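PDB 4QGR: DegT/DnrJ/EryC1/StrS aminotransferase from Brucella abortus 2308, which binds pyridoxal 5'-phosphate and probably acts as a transaminase, transferring amino groups as many members of its family do. Local coordinates for residues A[27-32]-A[246-251]; A[119-124]-A[153-158]; A[124-129]-A[337-342]. One frame throughout, in Å; residues are numbered along the deposited sequence. Where two conformers were deposited one is given.

Contact 1 of 3, residues A[27-32]-A[246-251]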
loop_
_atom_site.group_PDB
_atom_site.type_symbol
_atom_site.label_atom_id
_atom_site.label_comp_id
_atom_site.label_asym_id
_atom_site.label_seq_id
_atom_site.Cartn_x
_atom_site.Cartn_y
_atom_site.Cartn_z
ATOM N N ALA A 27 8.457 -17.126 17.102
ATOM C CA ALA A 27 8.906 -18.186 16.191
ATOM C C ALA A 27 8.438 -17.944 14.770
ATOM O O ALA A 27 9.192 -18.186 13.815
ATOM C CB ALA A 27 8.452 -19.548 16.655
ATOM N N ALA A 28 7.199 -17.484 14.631
ATOM C CA ALA A 28 6.610 -17.267 13.277
ATOM C C ALA A 28 7.393 -16.172 12.565
ATOM O O ALA A 28 7.726 -16.305 11.397
ATOM C CB ALA A 28 5.131 -16.925 13.393
ATOM N N ILE A 29 7.723 -15.113 13.309
ATOM C CA ILE A 29 8.468 -13.987 12.784
ATOM C C ILE A 29 9.899 -14.429 12.479
ATOM O O ILE A 29 10.423 -14.146 11.413
ATOM C CB ILE A 29 8.424 -12.793 13.787
ATOM C CG1 ILE A 29 7.021 -12.171 13.798
ATOM C CG2 ILE A 29 9.415 -11.739 13.376
ATOM C CD1 ILE A 29 6.817 -11.201 14.941
ATOM N N SER A 30 10.534 -15.155 13.396
ATOM C CA SER A 30 11.902 -15.598 13.181
ATOM C C SER A 30 12.032 -16.508 11.968
ATOM O O SER A 30 13.037 -16.454 11.256
ATOM C CB SER A 30 12.438 -16.274 14.437
ATOM O OG SER A 30 12.536 -15.291 15.435
ATOM N N LYS A 31 11.022 -17.344 11.735
ATOM C CA LYS A 31 11.033 -18.262 10.591
ATOM C C LYS A 31 11.042 -17.469 9.292
ATOM O O LYS A 31 11.790 -17.787 8.369
ATOM C CB LYS A 31 9.812 -19.190 10.617
ATOM C CG LYS A 31 9.681 -20.131 9.422
ATOM C CD LYS A 31 8.357 -20.923 9.451
ATOM C CE LYS A 31 8.155 -21.786 8.189
ATOM N NZ LYS A 31 7.841 -21.031 6.917
ATOM N N VAL A 32 10.201 -16.430 9.208
ATOM C CA VAL A 32 10.160 -15.604 8.011
ATOM C C VAL A 32 11.490 -14.875 7.806
ATOM O O VAL A 32 12.050 -14.827 6.688
ATOM C CB VAL A 32 8.987 -14.600 8.061
ATOM C CG1 VAL A 32 9.112 -13.538 6.994
ATOM C CG2 VAL A 32 7.650 -15.340 7.931
ATOM N N ASP A 246 2.663 -8.617 3.382
ATOM C CA ASP A 246 4.046 -9.070 3.582
ATOM C C ASP A 246 4.022 -10.482 4.210
ATOM O O ASP A 246 3.168 -10.780 5.058
ATOM C CB ASP A 246 4.820 -8.189 4.561
ATOM C CG ASP A 246 5.060 -6.781 4.097
ATOM O OD1 ASP A 246 5.038 -6.454 2.853
ATOM O OD2 ASP A 246 5.315 -5.948 5.045
ATOM N N THR A 247 4.970 -11.321 3.837
ATOM C CA THR A 247 5.103 -12.657 4.416
ATOM C C THR A 247 5.183 -12.569 5.934
ATOM O O THR A 247 4.553 -13.329 6.658
ATOM C CB THR A 247 6.372 -13.346 3.916
ATOM O OG1 THR A 247 6.402 -13.313 2.481
ATOM C CG2 THR A 247 6.391 -14.802 4.369
ATOM N N ILE A 248 5.967 -11.606 6.414
ATOM C CA ILE A 248 6.124 -11.451 7.862
ATOM C C ILE A 248 4.796 -11.133 8.538
ATOM O O ILE A 248 4.529 -11.626 9.644
ATOM C CB ILE A 248 7.234 -10.417 8.159
ATOM C CG1 ILE A 248 7.764 -10.587 9.566
ATOM C CG2 ILE A 248 6.785 -8.988 7.884
ATOM C CD1 ILE A 248 8.982 -9.758 9.860
ATOM N N GLN A 249 3.924 -10.368 7.885
ATOM C CA GLN A 249 2.624 -10.089 8.482
ATOM C C GLN A 249 1.668 -11.268 8.344
ATOM O O GLN A 249 0.844 -11.537 9.259
ATOM C CB GLN A 249 2.012 -8.813 7.855
ATOM C CG GLN A 249 2.797 -7.561 8.121
ATOM C CD GLN A 249 3.086 -7.311 9.577
ATOM O OE1 GLN A 249 2.307 -7.696 10.467
ATOM N NE2 GLN A 249 4.167 -6.583 9.832
ATOM N N ALA A 250 1.741 -12.008 7.246
ATOM C CA ALA A 250 0.935 -13.261 7.143
ATOM C C ALA A 250 1.281 -14.260 8.277
ATOM O O ALA A 250 0.398 -14.942 8.822
ATOM C CB ALA A 250 1.090 -13.905 5.796
ATOM N N ALA A 251 2.556 -14.289 8.657
ATOM C CA ALA A 251 3.033 -15.204 9.699
ATOM C C ALA A 251 2.435 -14.800 11.044
ATOM O O ALA A 251 1.946 -15.658 11.814
ATOM C CB ALA A 251 4.523 -15.167 9.740
#
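Thr247 turns its methyl group to Val32 while its hydroxyl OG1 is gripped by two backbone groups, Arg37 O and Gly41 N, the latter as donor. A threonine fits because its two branches can serve opposite needs: OG1 ties helix 247-278 to the chain that follows helix 22-35, and CG2 lies 3.8 Å from Val32 CG2. Val32 presents both methyls to the other helix. CG2 meets Ala251 CB at 3.6 Å, and CG1, placed anti to the backbone N (chi1 167°), rests on the helix backbone 3.7 Å from Ile248 N. One turn back, Ala28 and Ala251 face each other with CB atoms 4.1 Å apart, and their small size lets the CA atoms come within 5.5 Å. Beyond the Val32 contact, the extended chain of Ile248 brings CD1 to 4.1 Å from Ile29 CG2. This last pair also borders the second subunit, whose Val33 packs on Ile29 and whose Gln249 packs on Ile248. The axes of the two segments run at 156° to each other and approach to 8.7 Å, a close antiparallel pair packed through small and beta-branched residues, its Ile29-Ile248 side bordering the second subunit of this PLP-binding, probable aminotransferase.

Contact 2 of 3, residues A[119-124]-A[153-158]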
loop_
_atom_site.group_PDB
_atom_site.type_symbol
_atom_site.label_atom_id
_atom_site.label_comp_id
_atom_site.label_asym_id
_atom_site.label_seq_id
_atom_site.Cartn_x
_atom_site.Cartn_y
_atom_site.Cartn_z
ATOM N N ASN A 119 -28.839 2.707 5.836
ATOM C CA ASN A 119 -30.289 2.730 5.818
ATOM C C ASN A 119 -30.755 2.251 4.427
ATOM O O ASN A 119 -30.434 2.852 3.385
ATOM C CB ASN A 119 -30.783 4.178 6.090
ATOM C CG ASN A 119 -32.293 4.340 5.982
ATOM O OD1 ASN A 119 -32.923 3.811 5.088
ATOM N ND2 ASN A 119 -32.856 5.167 6.840
ATOM N N VAL A 120 -31.483 1.159 4.416
ATOM C CA VAL A 120 -31.830 0.515 3.161
ATOM C C VAL A 120 -32.855 1.301 2.344
ATOM O O VAL A 120 -32.760 1.369 1.098
ATOM C CB VAL A 120 -32.325 -0.893 3.466
ATOM C CG1 VAL A 120 -33.034 -1.491 2.256
ATOM C CG2 VAL A 120 -31.119 -1.697 3.955
ATOM N N GLU A 121 -33.865 1.850 3.017
ATOM C CA GLU A 121 -34.898 2.592 2.306
ATOM C C GLU A 121 -34.298 3.802 1.630
ATOM O O GLU A 121 -34.665 4.151 0.482
ATOM C CB GLU A 121 -36.012 3.060 3.238
ATOM C CG GLU A 121 -36.958 1.958 3.686
ATOM C CD GLU A 121 -36.454 1.113 4.845
ATOM O OE1 GLU A 121 -35.403 1.431 5.475
ATOM O OE2 GLU A 121 -37.138 0.086 5.113
ATOM N N GLN A 122 -33.402 4.468 2.341
ATOM C CA GLN A 122 -32.766 5.658 1.794
ATOM C C GLN A 122 -31.773 5.326 0.687
ATOM O O GLN A 122 -31.658 6.082 -0.249
ATOM C CB GLN A 122 -32.109 6.498 2.883
ATOM C CG GLN A 122 -31.934 7.937 2.403
ATOM C CD GLN A 122 -31.063 8.794 3.275
ATOM O OE1 GLN A 122 -30.095 8.312 3.892
ATOM N NE2 GLN A 122 -31.340 10.083 3.274
ATOM N N LEU A 123 -31.088 4.185 0.770
ATOM C CA LEU A 123 -30.283 3.689 -0.333
ATOM C C LEU A 123 -31.127 3.611 -1.622
ATOM O O LEU A 123 -30.710 4.077 -2.697
ATOM C CB LEU A 123 -29.750 2.307 -0.015
ATOM C CG LEU A 123 -29.082 1.504 -1.104
ATOM C CD1 LEU A 123 -27.871 2.236 -1.654
ATOM C CD2 LEU A 123 -28.707 0.061 -0.702
ATOM N N GLU A 124 -32.275 2.975 -1.511
ATOM C CA GLU A 124 -33.180 2.844 -2.641
ATOM C C GLU A 124 -33.553 4.210 -3.236
ATOM O O GLU A 124 -33.543 4.412 -4.466
ATOM C CB GLU A 124 -34.429 2.022 -2.215
ATOM C CG GLU A 124 -35.314 1.610 -3.391
ATOM C CD GLU A 124 -36.267 0.471 -3.032
ATOM O OE1 GLU A 124 -37.089 0.630 -2.107
ATOM O OE2 GLU A 124 -36.187 -0.600 -3.659
ATOM N N TYR A 153 -27.736 -7.266 4.481
ATOM C CA TYR A 153 -27.374 -7.654 3.112
ATOM C C TYR A 153 -28.541 -8.186 2.274
ATOM O O TYR A 153 -28.507 -8.017 1.048
ATOM C CB TYR A 153 -26.176 -8.646 3.094
ATOM C CG TYR A 153 -24.940 -7.884 3.480
ATOM C CD1 TYR A 153 -24.339 -7.019 2.560
ATOM C CD2 TYR A 153 -24.409 -7.965 4.755
ATOM C CE1 TYR A 153 -23.229 -6.254 2.896
ATOM C CE2 TYR A 153 -23.296 -7.189 5.104
ATOM C CZ TYR A 153 -22.730 -6.329 4.168
ATOM O OH TYR A 153 -21.649 -5.491 4.468
ATOM N N ASN A 154 -29.549 -8.784 2.892
ATOM C CA ASN A 154 -30.666 -9.304 2.054
ATOM C C ASN A 154 -31.422 -8.171 1.417
ATOM O O ASN A 154 -31.634 -8.183 0.212
ATOM C CB ASN A 154 -31.601 -10.194 2.830
ATOM C CG ASN A 154 -30.880 -11.361 3.444
ATOM O OD1 ASN A 154 -29.846 -11.828 2.940
ATOM N ND2 ASN A 154 -31.367 -11.792 4.581
ATOM N N ARG A 155 -31.792 -7.163 2.201
ATOM C CA ARG A 155 -32.502 -6.029 1.630
ATOM C C ARG A 155 -31.620 -5.184 0.676
ATOM O O ARG A 155 -32.102 -4.663 -0.351
ATOM C CB ARG A 155 -33.121 -5.193 2.722
ATOM C CG ARG A 155 -34.120 -6.021 3.540
ATOM C CD ARG A 155 -34.718 -5.248 4.685
ATOM N NE ARG A 155 -35.624 -4.248 4.138
ATOM C CZ ARG A 155 -35.916 -3.095 4.724
ATOM N NH1 ARG A 155 -35.381 -2.779 5.895
ATOM N NH2 ARG A 155 -36.747 -2.259 4.114
ATOM N N ILE A 156 -30.341 -5.023 1.022
ATOM C CA ILE A 156 -29.413 -4.315 0.148
ATOM C C ILE A 156 -29.234 -5.030 -1.192
ATOM O O ILE A 156 -29.252 -4.403 -2.253
ATOM C CB ILE A 156 -28.048 -4.094 0.855
ATOM C CG1 ILE A 156 -28.224 -3.146 2.028
ATOM C CG2 ILE A 156 -27.029 -3.463 -0.083
ATOM C CD1 ILE A 156 -26.981 -3.013 2.847
ATOM N N THR A 157 -29.099 -6.355 -1.154
ATOM C CA THR A 157 -28.936 -7.115 -2.370
ATOM C C THR A 157 -30.236 -7.088 -3.189
ATOM O O THR A 157 -30.182 -7.002 -4.444
ATOM C CB THR A 157 -28.506 -8.555 -2.017
ATOM O OG1 THR A 157 -27.364 -8.466 -1.156
ATOM C CG2 THR A 157 -28.203 -9.400 -3.273
ATOM N N ALA A 158 -31.389 -7.118 -2.525
ATOM C CA ALA A 158 -32.644 -7.009 -3.281
ATOM C C ALA A 158 -32.660 -5.714 -4.124
ATOM O O ALA A 158 -33.057 -5.719 -5.278
ATOM C CB ALA A 158 -33.859 -7.053 -2.375
#
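Val120 and Arg155 bury nearly equal areas here, and they meet as a branched apolar side chain and the long arm that passes over it. Val120 CG1 stands anti to the backbone N (chi1 165°), where it touches Arg155 CB at 3.7 Å and lies over the centre of the guanidinium, 4.1 Å above its plane. Arginine suits this border because its methylene chain can cover a hydrophobic neighbour while its charged end stays on the exposed side. The arm bends at chi3 (71°), which turns NE out of the line of the methylenes; at the far end NH2 gives Glu121 OE2 a nearly straight bond of 2.6 Å, part of a salt bridge. OE2 sits at the edge of the guanidinium, in its plane, but the carboxylate is turned 61° against it, and NH2 meets OE2 from above the carboxylate plane. With Val120 on a face and Glu121 at the edge, the group is restrained in two directions.

The segments, their axes almost parallel, belong to helices 120-133 and 153-163, which lie in successive beta-alpha-beta crossovers of the large mixed sheet, the core of a fold type I PLP enzyme. The second helix links the adjacent parallel strands 137-141 and 166-170.

Ile156 supplies the inner, buried part of the seam. Its CG1 meets Val120 CG2 at 3.8 Å, and its CG2 meets Leu123 CD2 at 4.0 Å, the latter two side chains crossing at about a right angle. Ile159, a turn further on, extends this apolar strip against Val120 and Leu123, while Pro143 also packs on Ile156. Ahead of Val120, Asn119 serves as N-cap: its OD1 accepts from Gln122 N at 2.9 Å, satisfying an amide of the first turn that has no helical carbonyl before it and fixing where the helix begins.

Contact 3 of 3, residues A[124-129]-A[337-342]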
loop_
_atom_site.group_PDB
_atom_site.type_symbol
_atom_site.label_atom_id
_atom_site.label_comp_id
_atom_site.label_asym_id
_atom_site.label_seq_id
_atom_site.Cartn_x
_atom_site.Cartn_y
_atom_site.Cartn_z
ATOM N N GLU A 124 -32.275 2.975 -1.511
ATOM C CA GLU A 124 -33.180 2.844 -2.641
ATOM C C GLU A 124 -33.553 4.210 -3.236
ATOM O O GLU A 124 -33.543 4.412 -4.466
ATOM C CB GLU A 124 -34.429 2.022 -2.215
ATOM C CG GLU A 124 -35.314 1.610 -3.391
ATOM C CD GLU A 124 -36.267 0.471 -3.032
ATOM O OE1 GLU A 124 -37.089 0.630 -2.107
ATOM O OE2 GLU A 124 -36.187 -0.600 -3.659
ATOM N N ALA A 125 -33.900 5.138 -2.366
ATOM C CA ALA A 125 -34.242 6.517 -2.788
ATOM C C ALA A 125 -33.075 7.248 -3.448
ATOM O O ALA A 125 -33.291 8.002 -4.412
ATOM C CB ALA A 125 -34.741 7.303 -1.624
ATOM N N ALA A 126 -31.870 7.007 -2.949
ATOM C CA ALA A 126 -30.655 7.625 -3.456
ATOM C C ALA A 126 -30.371 7.129 -4.871
ATOM O O ALA A 126 -30.033 7.918 -5.756
ATOM C CB ALA A 126 -29.473 7.319 -2.536
ATOM N N ILE A 127 -30.547 5.823 -5.095
ATOM C CA ILE A 127 -30.319 5.246 -6.413
ATOM C C ILE A 127 -31.351 5.819 -7.386
ATOM O O ILE A 127 -30.999 6.234 -8.497
ATOM C CB ILE A 127 -30.419 3.732 -6.391
ATOM C CG1 ILE A 127 -29.229 3.148 -5.639
ATOM C CG2 ILE A 127 -30.527 3.187 -7.811
ATOM C CD1 ILE A 127 -29.413 1.743 -5.171
ATOM N N ALA A 128 -32.614 5.876 -6.958
ATOM C CA ALA A 128 -33.660 6.441 -7.805
ATOM C C ALA A 128 -33.392 7.909 -8.167
ATOM O O ALA A 128 -33.593 8.310 -9.326
ATOM C CB ALA A 128 -35.056 6.278 -7.191
ATOM N N ALA A 129 -32.963 8.704 -7.206
ATOM C CA ALA A 129 -32.642 10.112 -7.479
ATOM C C ALA A 129 -31.474 10.256 -8.453
ATOM O O ALA A 129 -31.494 11.109 -9.352
ATOM C CB ALA A 129 -32.352 10.858 -6.193
ATOM N N SER A 337 -22.832 14.339 -3.646
ATOM C CA SER A 337 -24.267 14.325 -3.405
ATOM C C SER A 337 -24.634 13.452 -2.213
ATOM O O SER A 337 -23.895 12.515 -1.837
ATOM C CB SER A 337 -25.036 13.875 -4.641
ATOM O OG SER A 337 -24.695 14.648 -5.764
ATOM N N VAL A 338 -25.774 13.788 -1.626
ATOM C CA VAL A 338 -26.303 13.032 -0.487
ATOM C C VAL A 338 -27.715 12.595 -0.798
ATOM O O VAL A 338 -28.448 13.240 -1.523
ATOM C CB VAL A 338 -26.258 13.799 0.868
ATOM C CG1 VAL A 338 -24.866 14.393 1.114
ATOM C CG2 VAL A 338 -27.298 14.891 0.938
ATOM N N ALA A 339 -28.083 11.460 -0.258
ATOM C CA ALA A 339 -29.374 10.878 -0.493
ATOM C C ALA A 339 -30.515 11.864 -0.176
ATOM O O ALA A 339 -30.367 12.747 0.666
ATOM C CB ALA A 339 -29.516 9.609 0.343
ATOM N N PRO A 340 -31.669 11.685 -0.821
ATOM C CA PRO A 340 -32.806 12.534 -0.538
ATOM C C PRO A 340 -33.192 12.476 0.931
ATOM O O PRO A 340 -33.329 11.398 1.490
ATOM C CB PRO A 340 -33.920 11.928 -1.389
ATOM C CG PRO A 340 -33.199 11.262 -2.508
ATOM C CD PRO A 340 -31.974 10.709 -1.888
ATOM N N GLY A 341 -33.387 13.639 1.509
ATOM C CA GLY A 341 -33.752 13.740 2.890
ATOM C C GLY A 341 -32.599 14.106 3.805
ATOM O O GLY A 341 -32.825 14.450 4.956
ATOM N N GLY A 342 -31.371 14.029 3.299
ATOM C CA GLY A 342 -30.207 14.403 4.076
ATOM C C GLY A 342 -29.805 13.284 5.024
ATOM O O GLY A 342 -30.333 12.195 4.941
#
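Pro340 and three alanines of helix 120-133 account for most of the apolar contact. The proline ring lies against the helix with two of its carbons: CG is 3.8 Å from Ala129 CB, and CD is 3.7 Å from Ala126 CA, on the backbone itself. CG also approaches Ala125 O at 3.8 Å. Alanine suits these positions, because a lone CB leaves the helix surface low enough for the compact proline ring to settle on it. Next to the ring, Ala339 CB meets Ala126 CB at 3.7 Å, and the CA atoms of these two residues are only 4.6 Å apart. Ala126 also packs on Phe86 of strand 83-88, which places it in the layer between helix and sheet.

The segment 337-342 comes off the edge of the large mixed sheet of the fold type I, aminotransferase-like architecture: the short, weakly bonded strand at about 337-338 runs parallel to strand 105-109, where Ser337 and Ala339 bond to the backbone of Phe108.

Among the backbone bonds, Gly342 N to Ala339 O (3.1 Å) closes a type II turn. Gly341 holds its third position with phi 101°, a conformation that calls for glycine because a side chain would collide with the preceding carbonyl oxygen. A side-chain amide adds a further polar link, Gln122 NE2 of the same helix bonding to both Pro340 O and Gly342 O.

Overall arrangement
Contacts 2 and 3 are neighbours, their centres 12 Å apart; contact 1 lies on the opposite side of the chain's centre, its own centre 41 and 46 Å from theirs. Helix 120-133 is common to contacts 2 and 3: its first turn packs on helix 153-163, its next turns receive segment 337-342, and Glu124 belongs to both. Along the chain, both segments of contact 2 fall between the two of contact 1, whereas the segments of contact 3 alternate with those of each of the others, bringing a late segment back to the sheet edge. Residues far apart in sequence thus meet at the helices covering the sheet and, far away, at the helix pair beside the second subunit.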